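Local structure of activator of Hsp90 ATPase homologue 1/2-like C-terminal domain-containing protein (Nitrosomonas europaea, 1XFS) at the interface of chains A and B. The protein is of unknown function but belongs to the AHA1 family, whose helix-grip fold suggests that it may bind a hydrophobic ligand or a partner protein. Residues are numbered along the deposited sequence; one frame, centred on the assembly and turned at random. Chains: chain A/B, conserved hypothetical protein.

The interface of chains A and B. Residues chain A 98-101; chain B 113, 135-137.
B:Asn136 meets the backbone of A:Pro98 and A:Ala99 with its CB, and the ring of A:Pro101 with its amide, a worked example of how one short polar side chain can combine packing with water-mediated recognition. Its CB lies beside two successive carbonyls, 3.2 Å from A:Ala99 O and 3.3 Å from A:Pro98 O. With CG set between the backbone N and the carbonyl carbon (chi1 49°), the amide is carried towards A:Pro101, the two side chains running roughly perpendicular to each other, and B:Asn136 ND2 comes 3.7 Å from A:Pro101 CD. The other end of the amide is held within chain B: the hydroxyl OG1 of B:Thr137 donates to B:Asn136 OD1 over 3.2 Å, tilted 21° from the carbonyl plane, which should limit rotation of the amide and keep ND2 directed at the interface.

Two waters bridge the chains in this patch. Water 1 joins B:Asn136 ND2, 3.0 Å away and nearly in line with the N-H, to the carbonyl oxygen of A:Ala99. Water 2 connects the backbone oxygens of A:Pro98 and B:Asn136, so main chain and side chain both contribute bridges. Trimming B:Asn136 to an alanine removes the amide and would probably break the ND2 end of the water 1 bridge, open a gap against A:Pro101 and deprive the B:Thr137 hydroxyl of its acceptor.

An apolar contact lies alongside. The ring of A:Pro98 and the side chain of B:Val113 pass antiparallel, A:Pro98 CB 3.7 Å from B:Val113 CG1, a methyl that chi1 of -180° turns towards the ring. Separately, the CG1 methyl of A:Val100 packs on the backbone carbonyl oxygen of B:Asn136.

In the fold, the chain A segment runs from the short strand 97-98 into a loop, while B:His135 to B:Thr137 connect strand 127-134 to helix 138-145. The patch recurs with chains exchanged in this two-fold dimer, although the structure alone does not show whether the pair forms in solution.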
# COMPACT_ATOMS: atom_id res chain seq x y z
N PRO A 98 3.35 5.76 5.39
CA PRO A 98 2.25 5.40 6.29
C PRO A 98 1.49 6.67 6.66
O PRO A 98 2.10 7.72 6.88
CB PRO A 98 2.98 4.81 7.50
CG PRO A 98 4.17 4.12 6.85
CD PRO A 98 4.62 5.15 5.83
N ALA A 99 0.17 6.59 6.70
CA ALA A 99 -0.67 7.74 7.03
C ALA A 99 -0.56 8.14 8.50
O ALA A 99 -0.24 7.31 9.36
CB ALA A 99 -2.12 7.44 6.67
N VAL A 100 -0.84 9.40 8.80
CA VAL A 100 -0.77 9.86 10.17
C VAL A 100 -1.98 9.31 10.93
O VAL A 100 -3.12 9.49 10.52
CB VAL A 100 -0.73 11.40 10.26
CG1 VAL A 100 0.54 11.92 9.61
CG2 VAL A 100 -1.94 12.00 9.56
N PRO A 101 -1.73 8.60 12.05
CA PRO A 101 -2.80 8.02 12.86
C PRO A 101 -3.55 9.07 13.68
O PRO A 101 -4.20 9.95 13.12
CB PRO A 101 -2.06 7.02 13.74
CG PRO A 101 -0.74 7.69 13.95
CD PRO A 101 -0.41 8.19 12.56
N VAL B 113 5.05 1.15 12.64
CA VAL B 113 4.55 1.11 11.27
C VAL B 113 5.56 1.76 10.34
O VAL B 113 6.06 2.84 10.62
CB VAL B 113 3.22 1.88 11.17
CG1 VAL B 113 2.69 1.83 9.74
CG2 VAL B 113 2.21 1.29 12.14
N HIS B 135 8.39 6.70 7.94
CA HIS B 135 7.47 6.66 9.07
C HIS B 135 6.34 7.68 8.90
O HIS B 135 6.41 8.56 8.04
CB HIS B 135 8.22 6.92 10.38
CG HIS B 135 9.36 5.99 10.60
ND1 HIS B 135 10.58 6.15 9.97
CD2 HIS B 135 9.46 4.85 11.32
CE1 HIS B 135 11.38 5.15 10.29
NE2 HIS B 135 10.72 4.34 11.11
N ASN B 136 5.31 7.56 9.73
CA ASN B 136 4.17 8.47 9.64
C ASN B 136 4.37 9.76 10.42
O ASN B 136 3.88 10.82 10.01
CB ASN B 136 2.88 7.77 10.11
CG ASN B 136 3.03 7.06 11.45
OD1 ASN B 136 3.74 7.52 12.34
ND2 ASN B 136 2.33 5.94 11.60
N THR B 137 5.11 9.69 11.52
CA THR B 137 5.35 10.86 12.36
C THR B 137 6.77 10.88 12.91
O THR B 137 7.44 9.85 12.99
CB THR B 137 4.41 10.88 13.57
OG1 THR B 137 4.66 9.74 14.39
CG2 THR B 137 2.95 10.86 13.11
O HOH W 1 0.24 4.67 9.79
O HOH W 2 2.76 10.37 7.35